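Local coordinates for protein biphenyl 2,3-Dioxygenase Beta Subunit (Sphingobium yanoikuyae, PDB 2GBW) that probably serves as the non-catalytic beta subunit of a ring-hydroxylating dioxygenase, an enzyme that adds molecular oxygen to aromatic rings such as biphenyl, at residues Glu42-Trp47 / Phe151-Arg156; Leu116-Asn121 / Asp142-Asp147. All coordinates share one frame; numbering follows the deposited sequence.

Contact 1. Residues Glu42-Trp47 / Phe151-Arg156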
ATOM      1  N   GLU B  42      -7.139  16.820  37.480  1.00 40.79           N
ATOM      2  CA  GLU B  42      -8.177  15.915  37.961  1.00 42.17           C
ATOM      3  C   GLU B  42      -9.579  16.201  37.400  1.00 40.78           C
ATOM      4  O   GLU B  42     -10.434  15.354  37.446  1.00 41.02           O
ATOM      5  CB  GLU B  42      -8.192  15.936  39.487  1.00 43.10           C
ATOM      6  CG  GLU B  42      -6.992  15.192  40.092  1.00 46.36           C
ATOM      7  CD  GLU B  42      -7.267  14.652  41.497  1.00 46.76           C
ATOM      8  OE1 GLU B  42      -7.457  15.473  42.445  1.00 55.64           O
ATOM      9  OE2 GLU B  42      -7.280  13.399  41.635  1.00 55.44           O
ATOM     10  N   ASP B  43      -9.806  17.401  36.864  1.00 40.51           N
ATOM     11  CA  ASP B  43     -11.091  17.733  36.232  1.00 40.62           C
ATOM     12  C   ASP B  43     -11.073  17.560  34.714  1.00 40.46           C
ATOM     13  O   ASP B  43     -11.907  18.126  34.001  1.00 40.98           O
ATOM     14  CB  ASP B  43     -11.491  19.175  36.587  1.00 39.93           C
ATOM     15  CG  ASP B  43     -10.445  20.210  36.203  1.00 42.73           C
ATOM     16  OD1 ASP B  43      -9.256  20.025  36.574  1.00 45.28           O
ATOM     17  OD2 ASP B  43     -10.838  21.263  35.603  1.00 43.71           O
ATOM     18  N   ILE B  44     -10.135  16.749  34.237  1.00 39.73           N
ATOM     19  CA  ILE B  44      -9.936  16.474  32.824  1.00 39.59           C
ATOM     20  C   ILE B  44     -11.207  15.967  32.149  1.00 39.32           C
ATOM     21  O   ILE B  44     -11.963  15.228  32.738  1.00 39.33           O
ATOM     22  CB  ILE B  44      -8.766  15.417  32.610  1.00 39.96           C
ATOM     23  CG1 ILE B  44      -8.481  15.188  31.127  1.00 40.74           C
ATOM     24  CG2 ILE B  44      -9.035  14.078  33.288  1.00 40.21           C
ATOM     25  CD1 ILE B  44      -8.046  16.378  30.382  1.00 40.71           C
ATOM     26  N   HIS B  45     -11.432  16.410  30.923  1.00 39.09           N
ATOM     27  CA  HIS B  45     -12.306  15.706  29.978  1.00 38.82           C
ATOM     28  C   HIS B  45     -11.457  15.456  28.767  1.00 38.49           C
ATOM     29  O   HIS B  45     -10.968  16.386  28.158  1.00 37.18           O
ATOM     30  CB  HIS B  45     -13.531  16.534  29.612  1.00 39.23           C
ATOM     31  CG  HIS B  45     -14.474  15.828  28.682  1.00 40.64           C
ATOM     32  ND1 HIS B  45     -15.087  16.468  27.625  1.00 44.04           N
ATOM     33  CD2 HIS B  45     -14.858  14.539  28.625  1.00 45.22           C
ATOM     34  CE1 HIS B  45     -15.833  15.595  26.970  1.00 44.66           C
ATOM     35  NE2 HIS B  45     -15.698  14.414  27.545  1.00 43.43           N
ATOM     36  N   TYR B  46     -11.321  14.176  28.415  1.00 38.69           N
ATOM     37  CA  TYR B  46     -10.476  13.725  27.348  1.00 39.39           C
ATOM     38  C   TYR B  46     -11.424  13.124  26.321  1.00 38.62           C
ATOM     39  O   TYR B  46     -12.092  12.136  26.604  1.00 39.80           O
ATOM     40  CB  TYR B  46      -9.528  12.694  27.932  1.00 39.54           C
ATOM     41  CG  TYR B  46      -8.454  12.213  27.025  1.00 40.64           C
ATOM     42  CD1 TYR B  46      -8.764  11.322  26.017  1.00 39.31           C
ATOM     43  CD2 TYR B  46      -7.118  12.633  27.164  1.00 40.07           C
ATOM     44  CE1 TYR B  46      -7.803  10.819  25.198  1.00 43.56           C
ATOM     45  CE2 TYR B  46      -6.125  12.139  26.294  1.00 39.96           C
ATOM     46  CZ  TYR B  46      -6.484  11.236  25.333  1.00 41.43           C
ATOM     47  OH  TYR B  46      -5.551  10.708  24.454  1.00 42.36           O
ATOM     48  N   TRP B  47     -11.519  13.763  25.154  1.00 38.86           N
ATOM     49  CA  TRP B  47     -12.630  13.576  24.226  1.00 38.95           C
ATOM     50  C   TRP B  47     -12.151  13.470  22.772  1.00 40.00           C
ATOM     51  O   TRP B  47     -11.445  14.327  22.293  1.00 38.16           O
ATOM     52  CB  TRP B  47     -13.603  14.721  24.410  1.00 40.22           C
ATOM     53  CG  TRP B  47     -14.781  14.739  23.552  1.00 38.25           C
ATOM     54  CD1 TRP B  47     -15.467  13.673  23.069  1.00 39.31           C
ATOM     55  CD2 TRP B  47     -15.423  15.899  23.066  1.00 40.68           C
ATOM     56  NE1 TRP B  47     -16.520  14.109  22.299  1.00 40.52           N
ATOM     57  CE2 TRP B  47     -16.521  15.483  22.304  1.00 40.82           C
ATOM     58  CE3 TRP B  47     -15.183  17.277  23.237  1.00 37.93           C
ATOM     59  CZ2 TRP B  47     -17.361  16.385  21.661  1.00 41.42           C
ATOM     60  CZ3 TRP B  47     -16.023  18.180  22.594  1.00 41.01           C
ATOM     61  CH2 TRP B  47     -17.098  17.709  21.815  1.00 40.10           C
ATOM     62  N   PHE B 151       2.468  22.887  33.468  1.00 43.70           N
ATOM     63  CA  PHE B 151       1.065  22.953  33.076  1.00 43.22           C
ATOM     64  C   PHE B 151       0.418  21.617  33.340  1.00 41.97           C
ATOM     65  O   PHE B 151       1.115  20.614  33.404  1.00 43.03           O
ATOM     66  CB  PHE B 151       0.951  23.227  31.564  1.00 42.37           C
ATOM     67  CG  PHE B 151       1.615  24.495  31.153  1.00 40.89           C
ATOM     68  CD1 PHE B 151       2.963  24.504  30.821  1.00 41.49           C
ATOM     69  CD2 PHE B 151       0.919  25.696  31.181  1.00 40.87           C
ATOM     70  CE1 PHE B 151       3.596  25.681  30.477  1.00 41.68           C
ATOM     71  CE2 PHE B 151       1.552  26.893  30.873  1.00 41.70           C
ATOM     72  CZ  PHE B 151       2.891  26.875  30.488  1.00 39.72           C
ATOM     73  N   LYS B 152      -0.915  21.615  33.471  1.00 41.04           N
ATOM     74  CA  LYS B 152      -1.719  20.415  33.326  1.00 40.85           C
ATOM     75  C   LYS B 152      -2.864  20.627  32.365  1.00 39.34           C
ATOM     76  O   LYS B 152      -3.438  21.691  32.311  1.00 38.20           O
ATOM     77  CB  LYS B 152      -2.251  19.968  34.684  1.00 41.77           C
ATOM     78  CG  LYS B 152      -1.134  19.465  35.616  1.00 43.48           C
ATOM     79  CD  LYS B 152      -1.696  18.862  36.906  1.00 43.48           C
ATOM     80  CE  LYS B 152      -0.571  18.320  37.782  1.00 45.91           C
ATOM     81  NZ  LYS B 152      -1.066  17.836  39.103  1.00 48.12           N
ATOM     82  N   VAL B 153      -3.226  19.586  31.611  1.00 38.08           N
ATOM     83  CA  VAL B 153      -4.359  19.720  30.704  1.00 38.25           C
ATOM     84  C   VAL B 153      -5.645  19.398  31.480  1.00 38.70           C
ATOM     85  O   VAL B 153      -5.690  18.435  32.266  1.00 38.09           O
ATOM     86  CB  VAL B 153      -4.165  18.853  29.437  1.00 37.96           C
ATOM     87  CG1 VAL B 153      -4.042  17.336  29.784  1.00 37.10           C
ATOM     88  CG2 VAL B 153      -5.326  19.050  28.407  1.00 38.05           C
ATOM     89  N   PHE B 154      -6.671  20.226  31.294  1.00 39.35           N
ATOM     90  CA  PHE B 154      -7.973  19.968  31.883  1.00 40.03           C
ATOM     91  C   PHE B 154      -9.050  19.795  30.826  1.00 40.53           C
ATOM     92  O   PHE B 154     -10.134  19.312  31.127  1.00 41.90           O
ATOM     93  CB  PHE B 154      -8.352  20.981  32.989  1.00 40.75           C
ATOM     94  CG  PHE B 154      -8.629  22.410  32.505  1.00 39.60           C
ATOM     95  CD1 PHE B 154      -7.588  23.304  32.331  1.00 42.88           C
ATOM     96  CD2 PHE B 154      -9.927  22.834  32.218  1.00 43.34           C
ATOM     97  CE1 PHE B 154      -7.816  24.603  31.887  1.00 41.82           C
ATOM     98  CE2 PHE B 154     -10.163  24.184  31.772  1.00 40.42           C
ATOM     99  CZ  PHE B 154      -9.092  25.027  31.601  1.00 42.53           C
ATOM    100  N   ARG B 155      -8.755  20.099  29.561  1.00 40.18           N
ATOM    101  CA  ARG B 155      -9.675  19.697  28.483  1.00 40.22           C
ATOM    102  C   ARG B 155      -8.842  19.325  27.294  1.00 39.54           C
ATOM    103  O   ARG B 155      -7.905  20.036  26.975  1.00 38.91           O
ATOM    104  CB  ARG B 155     -10.597  20.863  28.083  1.00 41.39           C
ATOM    105  CG  ARG B 155     -11.559  21.366  29.191  1.00 45.39           C
ATOM    106  CD  ARG B 155     -12.680  20.349  29.303  1.00 50.07           C
ATOM    107  NE  ARG B 155     -13.759  20.710  30.224  1.00 50.52           N
ATOM    108  CZ  ARG B 155     -13.686  20.678  31.551  1.00 55.73           C
ATOM    109  NH1 ARG B 155     -12.566  20.324  32.174  1.00 55.31           N
ATOM    110  NH2 ARG B 155     -14.747  21.058  32.266  1.00 58.46           N
ATOM    111  N   ARG B 156      -9.130  18.170  26.691  1.00 39.20           N
ATOM    112  CA  ARG B 156      -8.401  17.716  25.503  1.00 39.32           C
ATOM    113  C   ARG B 156      -9.396  17.188  24.530  1.00 39.32           C
ATOM    114  O   ARG B 156     -10.118  16.228  24.823  1.00 39.91           O
ATOM    115  CB  ARG B 156      -7.354  16.669  25.845  1.00 37.37           C
ATOM    116  CG  ARG B 156      -6.654  16.005  24.606  1.00 40.41           C
ATOM    117  CD  ARG B 156      -5.302  15.476  25.014  1.00 40.38           C
ATOM    118  NE  ARG B 156      -4.326  16.514  25.248  1.00 41.01           N
ATOM    119  CZ  ARG B 156      -3.152  16.316  25.850  1.00 41.88           C
ATOM    120  NH1 ARG B 156      -2.825  15.087  26.263  1.00 43.61           N
ATOM    121  NH2 ARG B 156      -2.320  17.344  26.048  1.00 43.49           N
TER
HETATM  122  O   HOH W   1     -13.311  21.709  34.903  1.00 53.42           O
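Three backbone hydrogen bonds zip His45-Trp47 to Phe154-Arg156 in parallel. Arg156 sits in the middle: its N gives a nearly straight bond to His45 O (3.0 Å), and its O takes Trp47 N at 2.9 Å along the C=O axis. Phe154 O is gripped twice, by His45 N at 3.2 Å and by Arg155 NH1 at 2.8 Å, each donor standing above the carbonyl plane. That second bond lies in the guanidinium plane and is reached because the Arg155 chain bends back at chi2 (-76°).

Among the charged groups, Asp43 OD2 makes only a long salt bridge of 4.0 Å to Arg155 NH1, and water 1 links OD2 to Arg155 NH2. The stronger partner of this carboxylate is Arg145, which also lies against the Phe154 ring as a cation-pi contact. Asp43 and Phe154 run side by side, planes 11° apart, with Asp43 OD2 3.6 Å from Phe154 CB.

Carbon contacts complete the junction: Ile44 CD1 reaches Val153 CG1, and on the face they share, Arg156 CD packs 3.7 Å from Tyr46 CE2, ring and guanidinium turned 69° apart. The guanidinium pairs with Asp142, Glu23 and the Cys174 carboxylate. His45, a zinc ligand of this protein though no zinc binds this chain here, bonds Asn72 through NE2. Phe154 and Arg155 both face Lys143, a classic beta bulge in the curved mixed sheet of this NTF2-like fold.

Contact 2. Residues Leu116-Asn121 / Asp142-Asp147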
ATOM      1  N   LEU B 116      -5.215  28.588  29.120  1.00 42.42           N
ATOM      2  CA  LEU B 116      -4.634  28.692  27.778  1.00 42.45           C
ATOM      3  C   LEU B 116      -5.375  27.794  26.834  1.00 42.07           C
ATOM      4  O   LEU B 116      -5.599  26.624  27.140  1.00 41.85           O
ATOM      5  CB  LEU B 116      -3.168  28.283  27.795  1.00 41.23           C
ATOM      6  CG  LEU B 116      -2.254  29.167  28.629  1.00 44.05           C
ATOM      7  CD1 LEU B 116      -1.004  28.382  28.926  1.00 44.63           C
ATOM      8  CD2 LEU B 116      -2.002  30.432  27.835  1.00 42.04           C
ATOM      9  N   ASP B 117      -5.744  28.337  25.682  1.00 41.97           N
ATOM     10  CA  ASP B 117      -6.282  27.549  24.600  1.00 42.15           C
ATOM     11  C   ASP B 117      -5.133  27.269  23.674  1.00 41.86           C
ATOM     12  O   ASP B 117      -4.489  28.192  23.167  1.00 40.92           O
ATOM     13  CB  ASP B 117      -7.365  28.295  23.819  1.00 43.83           C
ATOM     14  CG  ASP B 117      -8.649  28.498  24.623  1.00 47.83           C
ATOM     15  OD1 ASP B 117      -9.031  27.591  25.373  1.00 54.30           O
ATOM     16  OD2 ASP B 117      -9.286  29.564  24.470  1.00 52.87           O
ATOM     17  N   VAL B 118      -4.922  25.988  23.412  1.00 40.17           N
ATOM     18  CA  VAL B 118      -3.780  25.497  22.620  1.00 40.18           C
ATOM     19  C   VAL B 118      -4.174  24.542  21.492  1.00 39.00           C
ATOM     20  O   VAL B 118      -4.746  23.447  21.702  1.00 38.11           O
ATOM     21  CB  VAL B 118      -2.705  24.841  23.525  1.00 39.07           C
ATOM     22  CG1 VAL B 118      -1.400  24.586  22.722  1.00 39.16           C
ATOM     23  CG2 VAL B 118      -2.452  25.702  24.786  1.00 40.82           C
ATOM     24  N   LEU B 119      -3.825  24.952  20.277  1.00 39.39           N
ATOM     25  CA  LEU B 119      -3.991  24.163  19.072  1.00 39.39           C
ATOM     26  C   LEU B 119      -2.657  23.496  18.695  1.00 39.36           C
ATOM     27  O   LEU B 119      -1.586  24.075  18.811  1.00 38.05           O
ATOM     28  CB  LEU B 119      -4.445  25.050  17.926  1.00 39.85           C
ATOM     29  CG  LEU B 119      -5.715  25.864  18.172  1.00 40.26           C
ATOM     30  CD1 LEU B 119      -5.856  26.925  17.067  1.00 41.06           C
ATOM     31  CD2 LEU B 119      -6.901  24.925  18.225  1.00 42.93           C
ATOM     32  N   SER B 120      -2.725  22.277  18.198  1.00 38.16           N
ATOM     33  CA  SER B 120      -1.539  21.619  17.648  1.00 39.69           C
ATOM     34  C   SER B 120      -1.954  20.544  16.613  1.00 38.64           C
ATOM     35  O   SER B 120      -3.080  20.022  16.662  1.00 40.49           O
ATOM     36  CB  SER B 120      -0.691  21.045  18.787  1.00 40.65           C
ATOM     37  OG  SER B 120      -1.454  20.119  19.535  1.00 44.69           O
ATOM     38  N   ASN B 121      -1.034  20.212  15.696  1.00 37.91           N
ATOM     39  CA  ASN B 121      -1.159  19.131  14.732  1.00 37.36           C
ATOM     40  C   ASN B 121      -0.319  17.925  15.226  1.00 38.00           C
ATOM     41  O   ASN B 121       0.843  18.112  15.697  1.00 39.71           O
ATOM     42  CB  ASN B 121      -0.556  19.523  13.372  1.00 37.22           C
ATOM     43  CG  ASN B 121      -1.359  20.546  12.619  1.00 33.45           C
ATOM     44  OD1 ASN B 121      -2.534  20.779  12.922  1.00 36.27           O
ATOM     45  ND2 ASN B 121      -0.748  21.133  11.595  1.00 35.64           N
ATOM     46  N   ASP B 142      -6.566  21.811  23.180  1.00 39.52           N
ATOM     47  CA  ASP B 142      -6.420  21.718  24.668  1.00 38.97           C
ATOM     48  C   ASP B 142      -6.817  23.013  25.333  1.00 38.92           C
ATOM     49  O   ASP B 142      -6.632  24.093  24.763  1.00 36.05           O
ATOM     50  CB  ASP B 142      -4.959  21.449  25.080  1.00 38.69           C
ATOM     51  CG  ASP B 142      -4.466  20.027  24.796  1.00 42.32           C
ATOM     52  OD1 ASP B 142      -5.281  19.097  24.555  1.00 39.77           O
ATOM     53  OD2 ASP B 142      -3.210  19.837  24.878  1.00 46.90           O
ATOM     54  N   LYS B 143      -7.299  22.897  26.574  1.00 38.88           N
ATOM     55  CA  LYS B 143      -7.266  23.959  27.566  1.00 40.48           C
ATOM     56  C   LYS B 143      -6.274  23.491  28.608  1.00 40.44           C
ATOM     57  O   LYS B 143      -6.417  22.380  29.157  1.00 40.93           O
ATOM     58  CB  LYS B 143      -8.606  24.149  28.245  1.00 41.27           C
ATOM     59  CG  LYS B 143      -9.792  24.492  27.317  1.00 43.64           C
ATOM     60  CD  LYS B 143     -10.722  25.525  27.975  1.00 45.53           C
ATOM     61  CE  LYS B 143     -10.119  26.943  27.978  1.00 48.01           C
ATOM     62  NZ  LYS B 143     -10.572  27.864  29.083  1.00 51.43           N
ATOM     63  N   LEU B 144      -5.254  24.298  28.853  1.00 40.49           N
ATOM     64  CA  LEU B 144      -4.252  24.024  29.883  1.00 40.58           C
ATOM     65  C   LEU B 144      -4.335  25.057  30.983  1.00 40.97           C
ATOM     66  O   LEU B 144      -4.755  26.198  30.746  1.00 41.33           O
ATOM     67  CB  LEU B 144      -2.857  24.138  29.301  1.00 40.50           C
ATOM     68  CG  LEU B 144      -2.448  23.324  28.065  1.00 39.70           C
ATOM     69  CD1 LEU B 144      -1.007  23.658  27.791  1.00 36.74           C
ATOM     70  CD2 LEU B 144      -2.588  21.816  28.239  1.00 37.86           C
ATOM     71  N   ARG B 145      -3.922  24.684  32.186  1.00 40.48           N
ATOM     72  CA  ARG B 145      -3.640  25.703  33.200  1.00 42.02           C
ATOM     73  C   ARG B 145      -2.260  25.484  33.778  1.00 43.10           C
ATOM     74  O   ARG B 145      -1.707  24.388  33.757  1.00 41.04           O
ATOM     75  CB  ARG B 145      -4.669  25.697  34.318  1.00 42.63           C
ATOM     76  CG  ARG B 145      -4.747  24.366  35.047  1.00 43.25           C
ATOM     77  CD  ARG B 145      -5.548  24.499  36.354  1.00 40.66           C
ATOM     78  NE  ARG B 145      -6.979  24.508  36.063  1.00 37.88           N
ATOM     79  CZ  ARG B 145      -7.771  23.438  35.995  1.00 39.53           C
ATOM     80  NH1 ARG B 145      -7.305  22.207  36.219  1.00 40.53           N
ATOM     81  NH2 ARG B 145      -9.052  23.597  35.697  1.00 40.59           N
ATOM     82  N   ARG B 146      -1.715  26.568  34.296  1.00 44.51           N
ATOM     83  CA  ARG B 146      -0.442  26.558  34.975  1.00 48.09           C
ATOM     84  C   ARG B 146      -0.535  25.730  36.245  1.00 48.99           C
ATOM     85  O   ARG B 146      -1.504  25.824  36.992  1.00 48.14           O
ATOM     86  CB  ARG B 146      -0.019  27.984  35.316  1.00 48.70           C
ATOM     87  CG  ARG B 146       0.658  28.702  34.154  1.00 51.02           C
ATOM     88  CD  ARG B 146      -0.312  29.612  33.386  1.00 55.06           C
ATOM     89  NE  ARG B 146       0.374  30.404  32.348  1.00 55.20           N
ATOM     90  CZ  ARG B 146      -0.225  31.283  31.545  1.00 54.67           C
ATOM     91  NH1 ARG B 146      -1.528  31.527  31.658  1.00 55.14           N
ATOM     92  NH2 ARG B 146       0.486  31.920  30.622  1.00 55.55           N
ATOM     93  N   ASP B 147       0.472  24.891  36.448  1.00 50.34           N
ATOM     94  CA  ASP B 147       0.554  24.050  37.617  1.00 51.07           C
ATOM     95  C   ASP B 147       2.017  24.015  38.066  1.00 51.82           C
ATOM     96  O   ASP B 147       2.857  23.378  37.444  1.00 52.05           O
ATOM     97  CB  ASP B 147       0.029  22.655  37.286  1.00 51.85           C
ATOM     98  CG  ASP B 147      -0.112  21.794  38.525  1.00 53.77           C
ATOM     99  OD1 ASP B 147      -1.091  21.985  39.302  1.00 54.72           O
ATOM    100  OD2 ASP B 147       0.792  20.946  38.724  1.00 62.71           O
TER
HETATM  101  O   HOH W   2      -9.024  25.125  23.400  1.00 47.65           O
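From the face of the sheet they share with Val118, Leu116 and Leu144 both hold CG anti to the carbonyl carbon, beside the backbone N. Arg146 starts the same way but bends at chi2 (98°), which swings its guanidinium across the Leu116 side chain at about a right angle. Leu116 CD1 then sits over the centre of one guanidinium face, 4.0 Å above its plane, leaving NH1 to bond Gly114 O and NH2 to pair with Glu110. Next along this face, Val118 CG2 meets Leu144 CD1 at 3.9 Å, crossing obliquely. An alanine in place of Leu116 lacks the CG, CD1 and CD2 atoms that meet the guanidinium, and would probably let it shift and loosen the packing against Ile16 and Phe151.

The strands are the two arms of the antiparallel hairpin 115-128/132-147 in the NTF2-like sheet. Leu116 with Leu144 and Val118 with Asp142 are hydrogen-bonded pairs, each closed by two bonds of 2.9 Å with donors in the carbonyl plane; Asp142 N to Val118 O is practically straight at 178°. Asp117 and Lys143 form the non-hydrogen-bonded pair between them. On that other face their side chains lie alongside each other, but Lys143 NZ finds its salt bridge with Glu115. Water 2 donates to Asp142 O and, as modelled, to Asp117 OD1, whose position is less certain, and the Asp142 carboxylate is held by Tyr20.

In the fold
Both contacts belong to one sheet, where strands 132-147 and 150-160 run side by side, so the centres are only about 9 Å apart. They meet directly: Asp142 of contact 2 is salt-bridged to Arg156 of contact 1. Each is partly buried, with charged or polar groups at its margins. No other protein chain touches contact 1, whereas Asn121 of contact 2 bonds residues of a neighbouring subunit. Contact 2 pairs sequence-near hairpin arms in regular antiparallel register, and its Leu116-Val118-Leu144 face packs toward helix 10-28. Contact 1 instead brings together strands more than 100 residues apart, in parallel, where strand 150-160 carries a bulge against 132-147, and its buried face includes a charged arginine with several acidic partners.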